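Local coordinates for GCN5-related N-acetyltransferase (Kribbella flavida, PDB 4IUS), which probably transfers an acyl group, most likely the acetyl group of acetyl-CoA, to an amine acceptor, as other members of the GNAT family do, at residues Gly5-Ile10 with Glu83-Gly88; Ala131-Ala136 with Ala163-Met168; Gln212-Phe215 with Gly219-Leu222. The protein carries 1 engineered substitution. All blocks are in the same frame, centred on the assembly; numbering follows the deposited sequence. Where two conformers were deposited one is given.

Contact 1. Residues Gly5-Ile10 with Glu83-Gly88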
loop_
_atom_site.group_PDB
_atom_site.type_symbol
_atom_site.label_atom_id
_atom_site.label_comp_id
_atom_site.label_asym_id
_atom_site.label_seq_id
_atom_site.Cartn_x
_atom_site.Cartn_y
_atom_site.Cartn_z
ATOM N N GLY A 5 -6.895 6.961 -16.765
ATOM C CA GLY A 5 -5.793 7.587 -16.100
ATOM C C GLY A 5 -5.100 6.711 -15.074
ATOM O O GLY A 5 -5.610 5.709 -14.604
ATOM N N ILE A 6 -3.926 7.155 -14.676
ATOM C CA ILE A 6 -3.090 6.403 -13.748
ATOM C C ILE A 6 -3.781 6.264 -12.376
ATOM O O ILE A 6 -3.668 5.224 -11.723
ATOM C CB ILE A 6 -1.672 7.014 -13.639
ATOM C CG1 ILE A 6 -0.741 6.071 -12.875
ATOM C CG2 ILE A 6 -1.687 8.417 -12.977
ATOM C CD1 ILE A 6 0.709 6.519 -12.903
ATOM N N ALA A 7 -4.479 7.300 -11.885
ATOM C CA ALA A 7 -5.125 7.214 -10.569
ATOM C C ALA A 7 -6.163 6.082 -10.552
ATOM O O ALA A 7 -6.225 5.267 -9.629
ATOM C CB ALA A 7 -5.742 8.552 -10.183
ATOM N N ALA A 8 -7.011 6.063 -11.563
ATOM C CA ALA A 8 -8.007 5.010 -11.697
ATOM C C ALA A 8 -7.368 3.639 -11.873
ATOM O O ALA A 8 -7.872 2.662 -11.311
ATOM C CB ALA A 8 -8.997 5.305 -12.838
ATOM N N ARG A 9 -6.266 3.556 -12.640
ATOM C CA ARG A 9 -5.585 2.277 -12.813
ATOM C C ARG A 9 -5.094 1.756 -11.458
ATOM O O ARG A 9 -5.253 0.568 -11.151
ATOM C CB ARG A 9 -4.445 2.451 -13.779
ATOM C CG ARG A 9 -3.745 1.141 -14.048
ATOM C CD ARG A 9 -2.602 1.269 -15.013
ATOM N NE ARG A 9 -1.896 -0.001 -15.102
ATOM C CZ ARG A 9 -0.675 -0.122 -15.585
ATOM N NH1 ARG A 9 0.004 0.936 -16.020
ATOM N NH2 ARG A 9 -0.094 -1.303 -15.554
ATOM N N ILE A 10 -4.495 2.627 -10.649
ATOM C CA ILE A 10 -3.969 2.237 -9.362
ATOM C C ILE A 10 -5.101 1.832 -8.427
ATOM O O ILE A 10 -5.054 0.765 -7.782
ATOM C CB ILE A 10 -3.134 3.346 -8.734
ATOM C CG1 ILE A 10 -1.808 3.475 -9.533
ATOM C CG2 ILE A 10 -2.867 3.079 -7.256
ATOM C CD1 ILE A 10 -0.980 4.691 -9.143
ATOM N N GLU A 83 -8.104 10.247 -4.740
ATOM C CA GLU A 83 -8.974 11.379 -5.057
ATOM C C GLU A 83 -9.249 11.505 -6.547
ATOM O O GLU A 83 -10.363 11.767 -6.954
ATOM C CB GLU A 83 -8.368 12.673 -4.495
ATOM C CG GLU A 83 -9.135 13.933 -4.846
ATOM C CD GLU A 83 -10.551 13.997 -4.258
ATOM O OE1 GLU A 83 -10.801 13.423 -3.172
ATOM O OE2 GLU A 83 -11.424 14.630 -4.925
ATOM N N GLU A 84 -8.208 11.370 -7.370
ATOM C CA GLU A 84 -8.349 11.586 -8.796
ATOM C C GLU A 84 -9.120 10.480 -9.490
ATOM O O GLU A 84 -9.631 10.649 -10.564
ATOM C CB GLU A 84 -6.983 11.797 -9.449
ATOM C CG GLU A 84 -6.191 13.000 -8.928
ATOM C CD GLU A 84 -5.329 12.734 -7.686
ATOM O OE1 GLU A 84 -5.413 11.623 -7.106
ATOM O OE2 GLU A 84 -4.602 13.691 -7.248
ATOM N N ALA A 85 -9.211 9.320 -8.851
ATOM C CA ALA A 85 -9.985 8.190 -9.375
ATOM C C ALA A 85 -11.499 8.417 -9.135
ATOM O O ALA A 85 -12.314 7.937 -9.896
ATOM C CB ALA A 85 -9.580 6.878 -8.707
ATOM N N ASN A 86 -11.848 9.096 -8.041
ATOM C CA ASN A 86 -13.251 9.348 -7.694
ATOM C C ASN A 86 -13.408 10.757 -7.087
ATOM O O ASN A 86 -13.631 10.915 -5.867
ATOM C CB ASN A 86 -13.770 8.265 -6.737
ATOM C CG ASN A 86 -13.801 6.892 -7.364
ATOM O OD1 ASN A 86 -12.856 6.125 -7.222
ATOM N ND2 ASN A 86 -14.871 6.596 -8.079
ATOM N N PRO A 87 -13.285 11.785 -7.939
ATOM C CA PRO A 87 -13.218 13.121 -7.387
ATOM C C PRO A 87 -14.486 13.452 -6.584
ATOM O O PRO A 87 -15.602 13.225 -7.051
ATOM C CB PRO A 87 -13.101 14.006 -8.623
ATOM C CG PRO A 87 -12.497 13.145 -9.658
ATOM C CD PRO A 87 -12.952 11.750 -9.377
ATOM N N GLY A 88 -14.287 14.012 -5.405
ATOM C CA GLY A 88 -15.356 14.441 -4.512
ATOM C C GLY A 88 -15.931 13.385 -3.611
ATOM O O GLY A 88 -16.723 13.726 -2.719
#
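Glu84 carries CG beside its backbone N and trans to the carbonyl carbon (chi1 -60°), then bends at chi2 (86°), a course that takes the carboxylate away to Thr246 OG1 of strand 242-251. Its CB, placed by the backbone, stays behind to meet the methyl of Ala7. The two carbons, Ala7 CB and Glu84 CB, approach to 3.6 Å. The same Ala7 methyl lies 3.8 Å from Ala85 N, so it rests against the backbone between the two residues. In return the Ala85 methyl points at the first turn of helix 6-19, where Ala85 CB comes 3.9 Å from Ala8 CA and also meets Ala7 O. Three alanines thus do most of the work, and their small size lets the chains draw close: the Ala8 and Ala85 CA atoms are 4.4 Å apart.

The 83-88 loop, which joins strand 78-82 to helix 89-95, has a brace of its own. Glu83 OE2 accepts the N-H of Gly88 at 3.0 Å (OE2 to N) on its syn side, somewhat out of the carboxylate plane, in a nearly straight bond (167°) to the residue that precedes helix 89-95. Ala7 and Glu84 both touch Ala245, so strand 242-251 borders the contact. No hydrogen bond spans the two segments; across them the hold is close van der Waals fit, while Glu84 OE2 bonds to Thr246 and Asn86 ND2 to Glu49 O.

Contact 2. Residues Ala131-Ala136 with Ala163-Met168; sequences AEEQEA and AVLIRM
Helix 131-136 crosses strand 163-168 at 71° with the axes 8.8 Å apart, and the pairs facing most directly are Glu133 with Leu165 and Gln134 with Ala163. Such spacing puts a layer of side chains between helix and sheet, and no hydrogen bond joins the two. Ala163 and Leu165 send their CB atoms toward the helix, whereas Val164 between them points to the other face of the sheet.

Leu165 gives the largest single share of the contact, through CD1. The first torsion sets its CG beside the backbone N (chi1 -68°), and the second aims CD1 at the helix, where it lies 3.8 Å from Glu133 O and 4.0 Å from Glu133 CB. Ala136, nearly one turn on, adds its methyl at 4.4 Å from the same Leu165 CD1. Glu133 touches Leu165 with CB, CG and its carbonyl O; the chain runs extended past CG, and OE1 accepts the N-H of Ala129 just before the helix. Gln134 starts with CG trans to the backbone N (chi1 -174°) and bends at chi2, bringing OE1 to the Ala163 methyl. Gln134 OE1 reaches 3.6 Å from Ala163 CB, a contact of oxygen with methyl, while NE2 binds Asn138 OD1 further along the helix.

Strand 161-168 lies between strands 123-127 and 171-179, antiparallel to both, and Pro172 and Thr175 of the latter also touch Leu165. On the opposite face, Val164 and Ile166 pack on helix 202-216. The sheet is thus covered by a helix on each side, the layered alpha/beta plan of the GNAT fold, with helix 131-141 resting on one face and helix 202-216 on the other.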
loop_
_atom_site.group_PDB
_atom_site.type_symbol
_atom_site.label_atom_id
_atom_site.label_comp_id
_atom_site.label_asym_id
_atom_site.label_seq_id
_atom_site.Cartn_x
_atom_site.Cartn_y
_atom_site.Cartn_z
ATOM N N ALA A 131 11.141 -18.435 4.635
ATOM C CA ALA A 131 10.366 -17.980 5.766
ATOM C C ALA A 131 11.245 -17.188 6.728
ATOM O O ALA A 131 10.855 -16.145 7.224
ATOM C CB ALA A 131 9.690 -19.154 6.467
ATOM N N GLU A 132 12.454 -17.676 7.015
ATOM C CA GLU A 132 13.288 -16.979 7.979
ATOM C C GLU A 132 13.748 -15.629 7.428
ATOM O O GLU A 132 13.833 -14.657 8.183
ATOM C CB GLU A 132 14.477 -17.834 8.416
ATOM C CG GLU A 132 14.074 -19.086 9.160
ATOM C CD GLU A 132 13.513 -20.209 8.283
ATOM O OE1 GLU A 132 13.706 -20.234 7.025
ATOM O OE2 GLU A 132 12.858 -21.100 8.883
ATOM N N GLU A 133 14.013 -15.520 6.122
ATOM C CA GLU A 133 14.358 -14.212 5.544
ATOM C C GLU A 133 13.154 -13.282 5.574
ATOM O O GLU A 133 13.313 -12.096 5.809
ATOM C CB GLU A 133 14.933 -14.377 4.128
ATOM C CG GLU A 133 16.337 -14.932 4.137
ATOM C CD GLU A 133 16.827 -15.459 2.832
ATOM O OE1 GLU A 133 16.359 -15.096 1.771
ATOM O OE2 GLU A 133 17.744 -16.298 2.907
ATOM N N GLN A 134 11.935 -13.827 5.356
ATOM C CA GLN A 134 10.739 -12.996 5.445
ATOM C C GLN A 134 10.539 -12.510 6.879
ATOM O O GLN A 134 10.119 -11.405 7.101
ATOM C CB GLN A 134 9.523 -13.724 4.906
ATOM C CG GLN A 134 8.279 -12.874 4.826
ATOM C CD GLN A 134 8.452 -11.646 3.920
ATOM O OE1 GLN A 134 8.919 -11.786 2.786
ATOM N NE2 GLN A 134 8.119 -10.456 4.420
ATOM N N GLU A 135 10.834 -13.357 7.852
ATOM C CA GLU A 135 10.763 -12.981 9.253
ATOM C C GLU A 135 11.717 -11.879 9.576
ATOM O O GLU A 135 11.370 -10.912 10.277
ATOM C CB GLU A 135 10.997 -14.195 10.153
ATOM C CG GLU A 135 9.880 -15.239 10.105
ATOM C CD GLU A 135 10.272 -16.569 10.786
ATOM O OE1 GLU A 135 11.458 -16.762 11.226
ATOM O OE2 GLU A 135 9.380 -17.426 10.838
ATOM N N ALA A 136 12.919 -11.931 9.003
ATOM C CA ALA A 136 13.875 -10.848 9.171
ATOM C C ALA A 136 13.355 -9.573 8.547
ATOM O O ALA A 136 13.461 -8.498 9.151
ATOM C CB ALA A 136 15.227 -11.208 8.581
ATOM N N ALA A 163 9.812 -9.809 -1.323
ATOM C CA ALA A 163 10.546 -8.858 -0.526
ATOM C C ALA A 163 12.028 -8.991 -0.813
ATOM O O ALA A 163 12.459 -9.984 -1.381
ATOM C CB ALA A 163 10.228 -8.983 0.967
ATOM N N VAL A 164 12.792 -8.011 -0.338
ATOM C CA VAL A 164 14.249 -7.995 -0.497
ATOM C C VAL A 164 14.896 -7.631 0.842
ATOM O O VAL A 164 14.288 -6.947 1.656
ATOM C CB VAL A 164 14.705 -7.013 -1.617
ATOM C CG1 VAL A 164 13.965 -7.311 -2.918
ATOM C CG2 VAL A 164 14.596 -5.556 -1.185
ATOM N N LEU A 165 16.119 -8.090 1.010
ATOM C CA LEU A 165 16.970 -7.653 2.101
ATOM C C LEU A 165 18.218 -7.022 1.530
ATOM O O LEU A 165 18.879 -7.576 0.637
ATOM C CB LEU A 165 17.355 -8.865 2.979
ATOM C CG LEU A 165 16.182 -9.470 3.774
ATOM C CD1 LEU A 165 16.611 -10.772 4.446
ATOM C CD2 LEU A 165 15.607 -8.496 4.808
ATOM N N ILE A 166 18.559 -5.875 2.096
ATOM C CA ILE A 166 19.834 -5.206 1.872
ATOM C C ILE A 166 20.720 -5.593 3.050
ATOM O O ILE A 166 20.290 -5.472 4.216
ATOM C CB ILE A 166 19.671 -3.679 1.804
ATOM C CG1 ILE A 166 18.722 -3.257 0.722
ATOM C CG2 ILE A 166 21.013 -2.968 1.716
ATOM C CD1 ILE A 166 19.153 -3.638 -0.641
ATOM N N ARG A 167 21.923 -6.083 2.766
ATOM C CA ARG A 167 22.830 -6.565 3.788
ATOM C C ARG A 167 24.076 -5.722 3.832
ATOM O O ARG A 167 24.564 -5.261 2.804
ATOM C CB ARG A 167 23.190 -8.000 3.504
ATOM C CG ARG A 167 21.972 -8.894 3.232
ATOM C CD ARG A 167 21.890 -9.378 1.792
ATOM N NE ARG A 167 23.119 -10.124 1.541
ATOM C CZ ARG A 167 23.356 -11.348 1.994
ATOM N NH1 ARG A 167 24.573 -11.899 1.874
ATOM N NH2 ARG A 167 22.371 -12.044 2.552
HETATM N N MSE A 168 24.583 -5.545 5.031
HETATM C CA MSE A 168 25.862 -4.915 5.254
HETATM C C MSE A 168 26.795 -5.966 5.860
HETATM O O MSE A 168 26.477 -6.541 6.921
HETATM C CB MSE A 168 25.669 -3.712 6.178
HETATM C CG MSE A 168 26.939 -2.978 6.530
HETATM SE SE MSE A 168 27.836 -2.082 5.073
HETATM C CE MSE A 168 26.767 -0.458 5.080
#

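Contact 3. Residues Gln212-Phe215 with Gly219-Leu222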
loop_
_atom_site.group_PDB
_atom_site.type_symbol
_atom_site.label_atom_id
_atom_site.label_comp_id
_atom_site.label_asym_id
_atom_site.label_seq_id
_atom_site.Cartn_x
_atom_site.Cartn_y
_atom_site.Cartn_z
ATOM N N GLN A 212 12.800 -2.986 -8.744
ATOM C CA GLN A 212 13.436 -3.636 -9.867
ATOM C C GLN A 212 13.040 -5.087 -9.965
ATOM O O GLN A 212 12.768 -5.582 -11.056
ATOM C CB GLN A 212 14.946 -3.536 -9.724
ATOM C CG GLN A 212 15.712 -4.102 -10.906
ATOM C CD GLN A 212 17.188 -4.022 -10.689
ATOM O OE1 GLN A 212 17.696 -4.596 -9.748
ATOM N NE2 GLN A 212 17.855 -3.230 -11.492
ATOM N N GLN A 213 12.966 -5.806 -8.848
ATOM C CA GLN A 213 12.541 -7.180 -8.900
ATOM C C GLN A 213 11.067 -7.361 -9.274
ATOM O O GLN A 213 10.708 -8.279 -10.036
ATOM C CB GLN A 213 12.881 -7.874 -7.565
ATOM C CG GLN A 213 14.371 -7.887 -7.234
ATOM C CD GLN A 213 15.184 -8.370 -8.408
ATOM O OE1 GLN A 213 14.993 -9.484 -8.880
ATOM N NE2 GLN A 213 16.056 -7.497 -8.940
ATOM N N ALA A 214 10.207 -6.469 -8.797
ATOM C CA ALA A 214 8.820 -6.504 -9.186
ATOM C C ALA A 214 8.684 -6.406 -10.711
ATOM O O ALA A 214 7.878 -7.098 -11.310
ATOM C CB ALA A 214 8.037 -5.380 -8.490
ATOM N N PHE A 215 9.501 -5.541 -11.333
ATOM C CA PHE A 215 9.485 -5.409 -12.789
ATOM C C PHE A 215 10.149 -6.587 -13.501
ATOM O O PHE A 215 9.634 -7.075 -14.516
ATOM C CB PHE A 215 10.223 -4.148 -13.182
ATOM C CG PHE A 215 9.577 -2.832 -12.774
ATOM C CD1 PHE A 215 8.217 -2.693 -12.589
ATOM C CD2 PHE A 215 10.339 -1.710 -12.615
ATOM C CE1 PHE A 215 7.658 -1.458 -12.290
ATOM C CE2 PHE A 215 9.784 -0.472 -12.311
ATOM C CZ PHE A 215 8.451 -0.350 -12.158
ATOM N N GLY A 219 6.732 -9.326 -13.107
ATOM C CA GLY A 219 5.879 -8.987 -14.263
ATOM C C GLY A 219 5.158 -7.648 -14.168
ATOM O O GLY A 219 4.239 -7.350 -14.966
ATOM N N ALA A 220 5.552 -6.823 -13.200
ATOM C CA ALA A 220 4.881 -5.526 -13.032
ATOM C C ALA A 220 5.317 -4.593 -14.162
ATOM O O ALA A 220 6.498 -4.622 -14.578
ATOM C CB ALA A 220 5.206 -4.905 -11.683
ATOM N N THR A 221 4.399 -3.727 -14.574
ATOM C CA THR A 221 4.698 -2.626 -15.488
ATOM C C THR A 221 4.518 -1.233 -14.860
ATOM O O THR A 221 4.832 -0.217 -15.479
ATOM C CB THR A 221 3.834 -2.750 -16.756
ATOM O OG1 THR A 221 2.455 -2.617 -16.398
ATOM C CG2 THR A 221 4.100 -4.100 -17.427
ATOM N N LEU A 222 4.011 -1.201 -13.647
ATOM C CA LEU A 222 3.860 0.042 -12.906
ATOM C C LEU A 222 4.059 -0.252 -11.414
ATOM O O LEU A 222 3.436 -1.234 -10.921
ATOM C CB LEU A 222 2.468 0.683 -13.140
ATOM C CG LEU A 222 2.179 1.987 -12.414
ATOM C CD1 LEU A 222 3.070 3.121 -12.889
ATOM C CD2 LEU A 222 0.688 2.360 -12.528
HETATM O O HOH W 1 8.219 -5.414 -16.460
HETATM O O HOH W 2 8.785 -9.462 -15.067
#
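Ala220 N reaches back six residues to Ala214 O, closing the end of helix 202-216 after Gly219, a C-capping glycine with positive phi (81°), has turned the chain away. The bond is 3.0 Å long with an N-H...O angle of 165°, although the donor is tilted 32° from the carbonyl plane of Ala214. Beside it the methyls of Ala214 and Ala220 meet, CB to CB, at 4.3 Å.

Phe215 swings its ring, with CG beside the backbone N, along the departing chain. Its CD1 approaches Ala220 O obliquely at 3.3 Å and Ala220 CB at 3.8 Å, while the edge at CE1 meets Leu222 C. A leucine in place of Phe215 would probably lose this reach, leaving a gap beside Ala220 O and the Leu222 backbone.

Water completes the turn: one molecule donates to both Phe215 O and Ala220 O, the latter at 2.7 Å, and a second donates to Phe215 O while accepting a weak bond from Gly219 N. The helix-end carbonyls are therefore satisfied partly by backbone and partly by solvent, and Ala220 O is bonded by water and is also approached by the CA-H of Phe215.

How the contacts relate
Along the chain the contacts close one after another. Contacts 2 and 3 both lie in the GNAT part of the chain, their centres 19 Å apart, and share the large mixed sheet; contact 3 ends helix 202-216, against which the strand of contact 2 packs. That helix belongs to the beta-alpha-beta crossover from strand 185-193 to its parallel neighbour 222-225, the unit whose helix start usually receives acetyl-CoA in this family. Contact 1 lies on the opposite side of the chain's centre from contact 2, with centres 34 Å apart, yet it touches contact 3: Arg9 probably hydrogen-bonds Thr221, and Leu222 packs on Ile6 and Ile10. This ties the N-terminal helix to strand 222-225 of the shared mixed sheet.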